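Local coordinates for benzoate 1,2-dioxygenase beta subunit (Burkholderia mallei ATCC 23344, PDB 3E99) that forms, with the catalytic alpha subunit, the dioxygenase that cis-dihydroxylates benzoate at ring carbons 1 and 2, and probably serves a structural role, at the interface of chains A and B. Numbering follows the deposited sequence. Chains: chain A/B, Benzoate 1,2-dioxygenase beta subunit.

Contacts 1 and 2 lie along one interface between two copies of the beta subunit, their centres about 15 Å apart. On chain A they share strand 89-103: A:Arg89 at its start anchors contact 2, and A:Ser91, A:His92 and A:Asn93 supply contact 1. On chain B the strands 89-103, 106-119 and 122-135 receive contact 1, whereas the loop after strand 37-42 and the residues just past strand 145-150 receive contact 2. The two copies present different residues to each other, which is consistent with head-to-tail association in a ring, and the deposited assembly holds three copies. Such a trimer agrees with the beta-subunit ring of related ring-hydroxylating dioxygenases.

Contact 1: the interface of chains A and B. Residues chain A 91-93; chain B 95-96, 112-113, 128.
Strand 89-103 of chain A, through A:Ser91, A:His92 and A:Asn93, packs against strands 89-103 and 106-119 of chain B, with a lesser touch from strand 122-135 at B:Gly128. A direct polar link is made by the side-chain amide of B:Asn112, whose ND2 donates to the backbone carbonyl A:His92 O at 2.8 Å. The bond is nearly straight, 163° at the hydrogen; the donor lies in the carbonyl plane, and the acceptor sits close to the plane of the B:Asn112 amide, which should help fix the turn of that amide. With CG anti to its own carbonyl carbon (chi1 -66°), B:Asn112 reaches across beside A:Ser91, whose hydroxyl OG packs 3.7 Å from B:Asn112 CG.

A:Asn93 and B:Asn112 cross at a slant, their amide planes 73° apart, and they do not pair amide to amide. Instead A:Asn93 OD1 rests 3.7 Å from the methyl CB of B:Ala95 and takes part in a water bridge. Water 1 lies 2.6 Å from A:Ser91 OG and 2.7 Å from A:Asn93 OD1, and on the other chain it meets the backbone carbonyl B:Trp113 O at 2.9 Å. The water thus ties two side chains of one strand to the neighbouring subunit. B:Asn96 adds a looser contact, its OD1 lying 3.7 Å from A:Asn93 CA. Within chain B, the backbone N of B:Gly128 lies over the indole face of B:Trp113. The site sits on the long strands of the beta-subunit sheet, where chain A's strand 89-103 meets the sheet of chain B.

Contact 2: the interface of chains A and B. Residues chain A 86, 89, 118; chain B 44, 46, 150-151, 153.
A:Arg89 has CG anti to its carbonyl carbon (chi1 -57°) and runs extended from CG to NE, which carries its guanidinium across to B:Trp44, whose own CG, likewise anti to its carbonyl carbon, lays the indole face against the arginine. In this ring-hydroxylating dioxygenase beta subunit the two side chains form a cation-pi stack between subunits. The guanidinium and indole planes are only 8° apart. NE of A:Arg89 lies over the six-membered ring, 3.4 Å from its centroid, and NH1 over the five-membered ring, so the flat cation spans the fused system.

Around its edge, the guanidinium is met by chain B oxygens. NH1 donates to the carboxylate oxygen B:Asp153 OD1 at 2.7 Å in a hydrogen-bonded salt bridge, and also to the backbone carbonyl B:Lys151 O at 3.0 Å. Both acceptors lie near the guanidinium plane, but the approach to B:Asp153 OD1 is from above the carboxylate plane, and NH1 likewise sits above the carbonyl plane of B:Lys151. At the other terminal nitrogen, NH2 forms a salt bridge with B:Asp46 OD2 at 3.2 Å, its hydrogen-bond geometry weak at 122°. The two carboxylates probably balance the buried charge of the arginine, and the stack together with the NH1 bonds should limit rotation of the guanidinium.

B:Trp44 is itself positioned from the second shell: its indole NE1 donates to the backbone carbonyl B:Leu150 O at 2.7 Å, linking the loop that carries the tryptophan to the end of strand 145-150. Nearer the backbone, the aliphatic stem of B:Lys151 runs past A:Arg89, with CD 4.0 Å from A:Arg89 CB. A:Tyr118, on strand 106-119, brings the CD2 side of its ring towards B:Lys151 O, while the backbone N of B:Asp153 lies above one ring face, offset toward the rim.

Contact 1: the interface of chains A and B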
ATOM      1  N   SER A  91      -5.884  -8.251  -6.765  1.00 23.51           N
ATOM      2  CA  SER A  91      -5.412  -7.934  -5.418  1.00 22.65           C
ATOM      3  C   SER A  91      -5.547  -6.434  -5.214  1.00 21.42           C
ATOM      4  O   SER A  91      -4.837  -5.645  -5.826  1.00 20.40           O
ATOM      5  CB  SER A  91      -3.971  -8.346  -5.207  1.00 24.32           C
ATOM      6  OG  SER A  91      -3.606  -8.237  -3.829  1.00 27.43           O
ATOM      7  N   HIS A  92      -6.521  -6.052  -4.386  1.00 23.24           N
ATOM      8  CA  HIS A  92      -6.736  -4.665  -3.996  1.00 20.51           C
ATOM      9  C   HIS A  92      -5.754  -4.251  -2.904  1.00 19.10           C
ATOM     10  O   HIS A  92      -5.415  -5.053  -2.017  1.00 22.03           O
ATOM     11  CB  HIS A  92      -8.164  -4.463  -3.464  1.00 23.31           C
ATOM     12  CG  HIS A  92      -9.206  -4.474  -4.529  1.00 22.81           C
ATOM     13  ND1 HIS A  92      -9.450  -5.578  -5.318  1.00 21.90           N
ATOM     14  CD2 HIS A  92     -10.065  -3.509  -4.944  1.00 22.25           C
ATOM     15  CE1 HIS A  92     -10.390  -5.275  -6.192  1.00 24.87           C
ATOM     16  NE2 HIS A  92     -10.793  -4.037  -5.973  1.00 22.95           N
ATOM     17  N   ASN A  93      -5.335  -2.975  -2.971  1.00 21.79           N
ATOM     18  CA  ASN A  93      -4.376  -2.387  -2.039  1.00 23.13           C
ATOM     19  C   ASN A  93      -4.847  -0.994  -1.720  1.00 22.29           C
ATOM     20  O   ASN A  93      -4.778  -0.095  -2.568  1.00 21.28           O
ATOM     21  CB  ASN A  93      -2.967  -2.338  -2.627  1.00 24.56           C
ATOM     22  CG  ASN A  93      -2.431  -3.733  -3.018  1.00 21.78           C
ATOM     23  OD1 ASN A  93      -1.834  -4.475  -2.197  1.00 26.06           O
ATOM     24  ND2 ASN A  93      -2.584  -4.066  -4.303  1.00 22.78           N
TER
ATOM     25  N   ALA B  95      -0.471  -4.498   2.925  1.00 25.05           N
ATOM     26  CA  ALA B  95      -1.745  -3.763   2.800  1.00 22.84           C
ATOM     27  C   ALA B  95      -2.911  -4.619   3.297  1.00 21.73           C
ATOM     28  O   ALA B  95      -2.875  -5.849   3.302  1.00 21.83           O
ATOM     29  CB  ALA B  95      -1.996  -3.395   1.315  1.00 24.90           C
ATOM     30  N   ASN B  96      -3.962  -3.945   3.695  1.00 21.37           N
ATOM     31  CA  ASN B  96      -5.261  -4.569   3.914  1.00 23.95           C
ATOM     32  C   ASN B  96      -5.172  -5.665   4.970  1.00 21.76           C
ATOM     33  O   ASN B  96      -5.705  -6.771   4.825  1.00 24.70           O
ATOM     34  CB  ASN B  96      -5.845  -5.117   2.592  1.00 23.42           C
ATOM     35  CG  ASN B  96      -6.228  -4.035   1.573  1.00 21.80           C
ATOM     36  OD1 ASN B  96      -5.584  -2.999   1.434  1.00 24.23           O
ATOM     37  ND2 ASN B  96      -7.271  -4.326   0.794  1.00 24.23           N
ATOM     38  N   ASN B 112      -2.708  -8.413   2.096  1.00 20.31           N
ATOM     39  CA  ASN B 112      -2.240  -8.414   0.704  1.00 21.02           C
ATOM     40  C   ASN B 112      -0.865  -7.785   0.675  1.00 24.00           C
ATOM     41  O   ASN B 112      -0.500  -7.017   1.570  1.00 22.05           O
ATOM     42  CB  ASN B 112      -3.217  -7.624  -0.185  1.00 22.79           C
ATOM     43  CG  ASN B 112      -4.566  -8.293  -0.290  1.00 22.55           C
ATOM     44  OD1 ASN B 112      -4.690  -9.472   0.069  1.00 22.79           O
ATOM     45  ND2 ASN B 112      -5.583  -7.566  -0.786  1.00 20.76           N
ATOM     46  N   TRP B 113      -0.101  -8.051  -0.364  1.00 22.37           N
ATOM     47  CA  TRP B 113       1.233  -7.504  -0.421  1.00 20.93           C
ATOM     48  C   TRP B 113       1.663  -7.396  -1.873  1.00 21.79           C
ATOM     49  O   TRP B 113       1.061  -7.971  -2.799  1.00 23.08           O
ATOM     50  CB  TRP B 113       2.206  -8.388   0.418  1.00 19.06           C
ATOM     51  CG  TRP B 113       2.166  -9.790  -0.041  1.00 21.71           C
ATOM     52  CD1 TRP B 113       1.420 -10.815   0.512  1.00 23.88           C
ATOM     53  CD2 TRP B 113       2.880 -10.368  -1.134  1.00 23.58           C
ATOM     54  NE1 TRP B 113       1.625 -11.958  -0.170  1.00 25.89           N
ATOM     55  CE2 TRP B 113       2.518 -11.734  -1.181  1.00 27.58           C
ATOM     56  CE3 TRP B 113       3.817  -9.886  -2.067  1.00 23.90           C
ATOM     57  CZ2 TRP B 113       3.004 -12.597  -2.133  1.00 23.84           C
ATOM     58  CZ3 TRP B 113       4.318 -10.746  -2.987  1.00 22.36           C
ATOM     59  CH2 TRP B 113       3.918 -12.102  -3.024  1.00 24.47           C
ATOM     60  N   GLY B 128       0.263 -10.705  -3.963  1.00 21.46           N
ATOM     61  CA  GLY B 128      -0.632 -11.736  -3.515  1.00 22.41           C
ATOM     62  C   GLY B 128      -1.129 -11.515  -2.109  1.00 22.82           C
ATOM     63  O   GLY B 128      -1.233 -10.354  -1.647  1.00 22.75           O
TER
HETATM   64  O   HOH W   1      -1.461  -6.772  -3.495  1.00 17.17           O

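Contact 2: the interface of chains A and B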
ATOM      1  N   PRO A  86      -6.700 -20.148 -17.398  1.00 40.73           N
ATOM      2  CA  PRO A  86      -6.457 -19.310 -16.232  1.00 39.31           C
ATOM      3  C   PRO A  86      -7.564 -18.276 -15.943  1.00 35.45           C
ATOM      4  O   PRO A  86      -8.129 -17.656 -16.851  1.00 33.02           O
ATOM      5  CB  PRO A  86      -5.159 -18.590 -16.599  1.00 40.93           C
ATOM      6  CG  PRO A  86      -5.192 -18.520 -18.064  1.00 36.92           C
ATOM      7  CD  PRO A  86      -5.852 -19.759 -18.538  1.00 42.28           C
ATOM      8  N   ARG A  89      -6.800 -13.183 -11.424  1.00 23.84           N
ATOM      9  CA  ARG A  89      -6.593 -13.015  -9.985  1.00 25.23           C
ATOM     10  C   ARG A  89      -6.351 -11.550  -9.716  1.00 24.36           C
ATOM     11  O   ARG A  89      -5.543 -10.939 -10.388  1.00 28.72           O
ATOM     12  CB  ARG A  89      -5.410 -13.835  -9.514  1.00 25.50           C
ATOM     13  CG  ARG A  89      -5.561 -15.334  -9.853  1.00 27.56           C
ATOM     14  CD  ARG A  89      -4.296 -16.053  -9.631  1.00 37.47           C
ATOM     15  NE  ARG A  89      -4.340 -17.374 -10.241  1.00 45.51           N
ATOM     16  CZ  ARG A  89      -3.282 -18.054 -10.664  1.00 46.44           C
ATOM     17  NH1 ARG A  89      -2.070 -17.540 -10.564  1.00 39.95           N
ATOM     18  NH2 ARG A  89      -3.441 -19.268 -11.195  1.00 42.19           N
ATOM     19  N   TYR A 118      -4.019 -10.282 -12.640  1.00 25.42           N
ATOM     20  CA  TYR A 118      -3.174 -11.195 -13.392  1.00 23.05           C
ATOM     21  C   TYR A 118      -4.025 -12.276 -13.967  1.00 25.12           C
ATOM     22  O   TYR A 118      -4.839 -12.847 -13.271  1.00 25.85           O
ATOM     23  CB  TYR A 118      -2.091 -11.824 -12.503  1.00 27.26           C
ATOM     24  CG  TYR A 118      -1.264 -12.865 -13.203  1.00 28.37           C
ATOM     25  CD1 TYR A 118      -0.196 -12.499 -13.999  1.00 29.01           C
ATOM     26  CD2 TYR A 118      -1.567 -14.217 -13.085  1.00 29.26           C
ATOM     27  CE1 TYR A 118       0.561 -13.448 -14.643  1.00 39.87           C
ATOM     28  CE2 TYR A 118      -0.823 -15.164 -13.747  1.00 32.52           C
ATOM     29  CZ  TYR A 118       0.232 -14.784 -14.509  1.00 35.42           C
ATOM     30  OH  TYR A 118       0.979 -15.769 -15.149  1.00 43.09           O
TER
ATOM     31  N   TRP B  44      -0.193 -23.292  -7.878  1.00 48.46           N
ATOM     32  CA  TRP B  44      -1.556 -23.312  -8.387  1.00 50.40           C
ATOM     33  C   TRP B  44      -1.660 -24.553  -9.264  1.00 52.81           C
ATOM     34  O   TRP B  44      -0.869 -24.725 -10.196  1.00 49.86           O
ATOM     35  CB  TRP B  44      -1.853 -22.070  -9.226  1.00 51.30           C
ATOM     36  CG  TRP B  44      -1.885 -20.793  -8.446  1.00 53.27           C
ATOM     37  CD1 TRP B  44      -0.805 -20.044  -8.051  1.00 52.17           C
ATOM     38  CD2 TRP B  44      -3.047 -20.101  -7.980  1.00 51.00           C
ATOM     39  NE1 TRP B  44      -1.226 -18.939  -7.356  1.00 51.29           N
ATOM     40  CE2 TRP B  44      -2.595 -18.936  -7.304  1.00 51.78           C
ATOM     41  CE3 TRP B  44      -4.426 -20.341  -8.074  1.00 49.98           C
ATOM     42  CZ2 TRP B  44      -3.472 -18.016  -6.716  1.00 44.74           C
ATOM     43  CZ3 TRP B  44      -5.304 -19.426  -7.478  1.00 52.30           C
ATOM     44  CH2 TRP B  44      -4.818 -18.274  -6.807  1.00 52.42           C
ATOM     45  N   ASP B  46      -3.960 -25.569 -11.687  1.00 65.27           N
ATOM     46  CA  ASP B  46      -5.058 -25.218 -12.592  1.00 67.15           C
ATOM     47  C   ASP B  46      -4.650 -25.431 -14.052  1.00 67.13           C
ATOM     48  O   ASP B  46      -4.635 -26.563 -14.535  1.00 65.74           O
ATOM     49  CB  ASP B  46      -5.567 -23.777 -12.331  1.00 67.69           C
ATOM     50  CG  ASP B  46      -4.500 -22.702 -12.575  1.00 71.39           C
ATOM     51  OD1 ASP B  46      -3.291 -23.000 -12.425  1.00 77.57           O
ATOM     52  OD2 ASP B  46      -4.880 -21.553 -12.918  1.00 60.93           O
ATOM     53  N   LEU B 150       0.921 -16.493  -4.075  1.00 28.00           N
ATOM     54  CA  LEU B 150       1.460 -15.656  -5.145  1.00 27.21           C
ATOM     55  C   LEU B 150       0.484 -15.642  -6.282  1.00 27.76           C
ATOM     56  O   LEU B 150       0.222 -16.671  -6.932  1.00 27.07           O
ATOM     57  CB  LEU B 150       2.783 -16.179  -5.641  1.00 26.49           C
ATOM     58  CG  LEU B 150       3.434 -15.460  -6.813  1.00 28.04           C
ATOM     59  CD1 LEU B 150       3.922 -14.111  -6.389  1.00 26.27           C
ATOM     60  CD2 LEU B 150       4.547 -16.331  -7.323  1.00 24.71           C
ATOM     61  N   LYS B 151      -0.046 -14.468  -6.566  1.00 24.96           N
ATOM     62  CA  LYS B 151      -1.028 -14.374  -7.614  1.00 22.44           C
ATOM     63  C   LYS B 151      -0.471 -14.277  -9.026  1.00 24.68           C
ATOM     64  O   LYS B 151      -1.101 -14.774  -9.951  1.00 26.62           O
ATOM     65  CB  LYS B 151      -2.057 -13.286  -7.324  1.00 21.72           C
ATOM     66  CG  LYS B 151      -3.005 -13.660  -6.188  1.00 23.10           C
ATOM     67  CD  LYS B 151      -4.064 -12.609  -5.918  1.00 24.35           C
ATOM     68  CE  LYS B 151      -5.039 -13.143  -4.874  1.00 28.36           C
ATOM     69  NZ  LYS B 151      -6.125 -12.231  -4.490  1.00 27.69           N
ATOM     70  N   ASP B 153       1.949 -15.875 -10.693  1.00 31.11           N
ATOM     71  CA  ASP B 153       2.876 -16.983 -10.528  1.00 38.16           C
ATOM     72  C   ASP B 153       3.640 -17.356 -11.808  1.00 41.83           C
ATOM     73  O   ASP B 153       4.752 -17.865 -11.710  1.00 47.74           O
ATOM     74  CB  ASP B 153       2.180 -18.210  -9.926  1.00 38.50           C
ATOM     75  CG  ASP B 153       1.106 -18.762 -10.798  1.00 43.07           C
ATOM     76  OD1 ASP B 153       0.396 -17.972 -11.467  1.00 41.13           O
ATOM     77  OD2 ASP B 153       0.960 -19.997 -10.803  1.00 45.02           O
TER